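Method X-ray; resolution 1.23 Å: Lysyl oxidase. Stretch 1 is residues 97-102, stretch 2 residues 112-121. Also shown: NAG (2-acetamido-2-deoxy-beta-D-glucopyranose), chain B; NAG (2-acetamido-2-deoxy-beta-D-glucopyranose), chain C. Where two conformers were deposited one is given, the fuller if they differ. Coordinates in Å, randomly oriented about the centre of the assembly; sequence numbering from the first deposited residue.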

# COMPACT_ATOMS: atom_id res chain seq x y z
N PHE A 97 30.18 -19.83 -23.72
CA PHE A 97 29.90 -18.43 -23.98
C PHE A 97 31.00 -17.60 -23.32
O PHE A 97 31.45 -17.95 -22.23
CB PHE A 97 28.53 -18.02 -23.40
CG PHE A 97 27.38 -18.77 -23.98
CD1 PHE A 97 27.08 -20.06 -23.56
CD2 PHE A 97 26.62 -18.20 -24.99
CE1 PHE A 97 26.04 -20.75 -24.16
CE2 PHE A 97 25.56 -18.87 -25.54
CZ PHE A 97 25.29 -20.15 -25.14
N GLU A 98 31.44 -16.53 -23.97
CA GLU A 98 32.39 -15.64 -23.35
C GLU A 98 31.92 -14.20 -23.44
O GLU A 98 31.43 -13.74 -24.48
CB GLU A 98 33.81 -15.80 -23.91
CG GLU A 98 34.84 -15.08 -23.00
CD GLU A 98 36.28 -15.43 -23.29
OE1 GLU A 98 36.57 -15.93 -24.39
OE2 GLU A 98 37.13 -15.12 -22.41
N GLU A 99 32.07 -13.49 -22.32
CA GLU A 99 31.83 -12.07 -22.27
C GLU A 99 33.14 -11.37 -22.62
O GLU A 99 34.22 -11.72 -22.07
CB GLU A 99 31.34 -11.69 -20.86
CG GLU A 99 30.14 -12.50 -20.42
CD GLU A 99 29.49 -12.02 -19.13
OE1 GLU A 99 28.90 -10.91 -19.15
OE2 GLU A 99 29.61 -12.75 -18.14
N LEU A 100 33.04 -10.40 -23.52
CA LEU A 100 34.15 -9.65 -24.04
C LEU A 100 33.83 -8.16 -24.00
O LEU A 100 32.73 -7.75 -24.32
CB LEU A 100 34.43 -10.06 -25.51
CG LEU A 100 34.71 -11.56 -25.74
CD1 LEU A 100 34.73 -11.80 -27.25
CD2 LEU A 100 35.98 -12.03 -25.11
N LYS A 101 34.82 -7.37 -23.59
CA LYS A 101 34.76 -5.91 -23.62
C LYS A 101 35.32 -5.43 -24.94
O LYS A 101 36.42 -5.84 -25.33
CB LYS A 101 35.57 -5.33 -22.46
CG LYS A 101 35.64 -3.79 -22.43
CD LYS A 101 36.41 -3.34 -21.19
CE LYS A 101 37.23 -2.09 -21.41
NZ LYS A 101 37.67 -1.48 -20.11
N VAL A 102 34.54 -4.60 -25.63
CA VAL A 102 34.99 -3.99 -26.89
C VAL A 102 34.98 -2.49 -26.70
O VAL A 102 33.94 -1.89 -26.46
CB VAL A 102 34.12 -4.37 -28.10
CG1 VAL A 102 34.70 -3.75 -29.36
CG2 VAL A 102 33.99 -5.89 -28.23
N THR A 112 40.23 -2.30 -28.43
CA THR A 112 40.60 -3.67 -28.21
C THR A 112 39.39 -4.53 -27.87
O THR A 112 38.30 -4.04 -27.57
CB THR A 112 41.62 -3.79 -27.07
OG1 THR A 112 41.04 -3.32 -25.84
CG2 THR A 112 42.85 -2.89 -27.31
N ILE A 113 39.62 -5.83 -27.94
CA ILE A 113 38.69 -6.83 -27.45
C ILE A 113 39.38 -7.66 -26.38
O ILE A 113 40.44 -8.25 -26.65
CB ILE A 113 38.23 -7.74 -28.59
CG1 ILE A 113 37.66 -6.91 -29.76
CG2 ILE A 113 37.24 -8.77 -28.07
CD1 ILE A 113 37.29 -7.73 -30.99
N GLU A 114 38.80 -7.70 -25.18
CA GLU A 114 39.39 -8.38 -24.04
C GLU A 114 38.35 -9.22 -23.33
O GLU A 114 37.19 -8.84 -23.28
CB GLU A 114 39.94 -7.37 -23.03
CG GLU A 114 40.92 -6.35 -23.58
CD GLU A 114 41.20 -5.22 -22.59
OE1 GLU A 114 40.61 -5.24 -21.48
OE2 GLU A 114 41.99 -4.32 -22.93
N PRO A 115 38.75 -10.33 -22.70
CA PRO A 115 37.86 -11.03 -21.79
C PRO A 115 37.32 -10.07 -20.71
O PRO A 115 38.04 -9.22 -20.20
CB PRO A 115 38.74 -12.13 -21.18
CG PRO A 115 39.85 -12.32 -22.14
CD PRO A 115 40.07 -10.98 -22.78
N LEU A 116 36.05 -10.23 -20.39
CA LEU A 116 35.34 -9.36 -19.46
C LEU A 116 34.74 -10.18 -18.34
O LEU A 116 33.92 -11.08 -18.59
CB LEU A 116 34.23 -8.62 -20.21
CG LEU A 116 33.34 -7.70 -19.41
CD1 LEU A 116 34.13 -6.62 -18.69
CD2 LEU A 116 32.34 -7.07 -20.36
N SER A 117 35.16 -9.89 -17.11
CA SER A 117 34.72 -10.66 -15.96
C SER A 117 34.69 -9.91 -14.63
O SER A 117 34.35 -10.52 -13.62
CB SER A 117 35.62 -11.88 -15.78
OG SER A 117 36.93 -11.49 -15.45
N PHE A 118 34.97 -8.61 -14.62
CA PHE A 118 35.20 -7.95 -13.33
C PHE A 118 33.95 -7.99 -12.42
O PHE A 118 34.08 -7.95 -11.21
CB PHE A 118 35.77 -6.53 -13.48
CG PHE A 118 34.81 -5.49 -14.05
CD1 PHE A 118 33.89 -4.89 -13.20
CD2 PHE A 118 34.87 -5.07 -15.38
CE1 PHE A 118 33.03 -3.92 -13.67
CE2 PHE A 118 33.98 -4.11 -15.85
CZ PHE A 118 33.07 -3.53 -14.99
N TYR A 119 32.76 -7.96 -13.02
CA TYR A 119 31.50 -7.96 -12.27
C TYR A 119 30.98 -9.37 -11.96
O TYR A 119 29.94 -9.51 -11.33
CB TYR A 119 30.41 -7.14 -13.01
CG TYR A 119 30.28 -7.53 -14.45
CD1 TYR A 119 29.72 -8.76 -14.82
CD2 TYR A 119 30.78 -6.71 -15.44
CE1 TYR A 119 29.65 -9.15 -16.15
CE2 TYR A 119 30.76 -7.09 -16.74
CZ TYR A 119 30.18 -8.31 -17.12
OH TYR A 119 30.11 -8.66 -18.47
N ASN A 120 31.69 -10.40 -12.43
CA ASN A 120 31.37 -11.77 -12.12
C ASN A 120 32.12 -12.20 -10.89
O ASN A 120 33.36 -12.21 -10.89
CB ASN A 120 31.70 -12.69 -13.28
CG ASN A 120 30.77 -12.47 -14.46
OD1 ASN A 120 29.62 -12.05 -14.28
ND2 ASN A 120 31.27 -12.74 -15.69
N THR A 121 31.41 -12.53 -9.82
CA THR A 121 32.04 -12.92 -8.59
C THR A 121 32.86 -14.20 -8.74
O THR A 121 33.80 -14.42 -7.98
CB THR A 121 31.04 -13.12 -7.45
OG1 THR A 121 30.11 -14.15 -7.79
CG2 THR A 121 30.24 -11.87 -7.15
C1 NAG B . 35.72 -0.52 -13.59
C2 NAG B . 36.89 -0.48 -14.60
C3 NAG B . 37.59 -1.84 -14.80
C4 NAG B . 37.83 -2.53 -13.46
C5 NAG B . 36.55 -2.45 -12.63
C6 NAG B . 36.66 -3.12 -11.28
C7 NAG B . 36.89 1.12 -16.43
C8 NAG B . 36.28 1.57 -17.72
N2 NAG B . 36.39 0.02 -15.88
O3 NAG B . 38.80 -1.65 -15.51
O4 NAG B . 38.10 -3.92 -13.60
O5 NAG B . 36.15 -1.12 -12.39
O6 NAG B . 37.57 -2.37 -10.53
O7 NAG B . 37.83 1.76 -15.95
C1 NAG C . 39.43 -4.25 -14.01
C2 NAG C . 39.78 -5.55 -13.32
C3 NAG C . 41.18 -5.98 -13.73
C4 NAG C . 41.32 -5.96 -15.24
C5 NAG C . 40.81 -4.67 -15.88
C6 NAG C . 40.77 -4.86 -17.40
C7 NAG C . 39.05 -6.16 -11.08
C8 NAG C . 39.18 -5.89 -9.60
N2 NAG C . 39.76 -5.37 -11.88
O3 NAG C . 41.47 -7.28 -13.23
O4 NAG C . 42.68 -6.14 -15.57
O5 NAG C . 39.51 -4.37 -15.41
O6 NAG C . 40.40 -3.67 -18.06
O7 NAG C . 38.36 -7.09 -11.48
O HOH W 1 27.65 -12.12 -16.31
O HOH W 2 38.47 -3.94 -24.56
O HOH W 3 40.67 -2.47 -20.94

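Two antiparallel strands, 97-102 and 112-115, set the frame, and the backbone does most of the zipping. K101 and E114 form the hydrogen-bonded pair: K101 N donates to E114 O at 2.8 Å, and E114 N returns the bond to K101 O at 3.0 Å. The ladder outlasts the second strand, since L116 N donates to E99 O at 2.9 Å. Between these rungs L100 CA approaches E114 O at 3.2 Å; beyond the K101-E114 pair, I113 CA approaches K101 O at 3.3 Å.

The densest polar chemistry gathers at E99, whose buried carboxylate accepts from two side chains of the second stretch, as well as from water 1. Y119 OH donates to E99 OE1 at 2.6 Å, meeting it near the plane of the tyrosine ring, while N120 ND2 donates to E99 OE2 at 3.0 Å. The rule is to give a buried carboxylate donors for both oxygens, here a hydroxyl on OE1 and an amide on OE2. A type I turn from S117 to N120, with N120 N bonded to S117 O at 2.9 Å, carries both donor residues. Water 1 donates to both E99 OE2 and N120 OD1, each at 2.8 Å, so the amide's two ends are both used.

Two apolar pairs centre on I113. It meets V102 on their common face, I113 CG1 to V102 CG2 at 4.1 Å, and I113 CG2 lies 4.0 Å from L100 CB. L116 also points toward the first strand, its CB 4.2 Å from K101 CB and 4.3 Å from E99 CB.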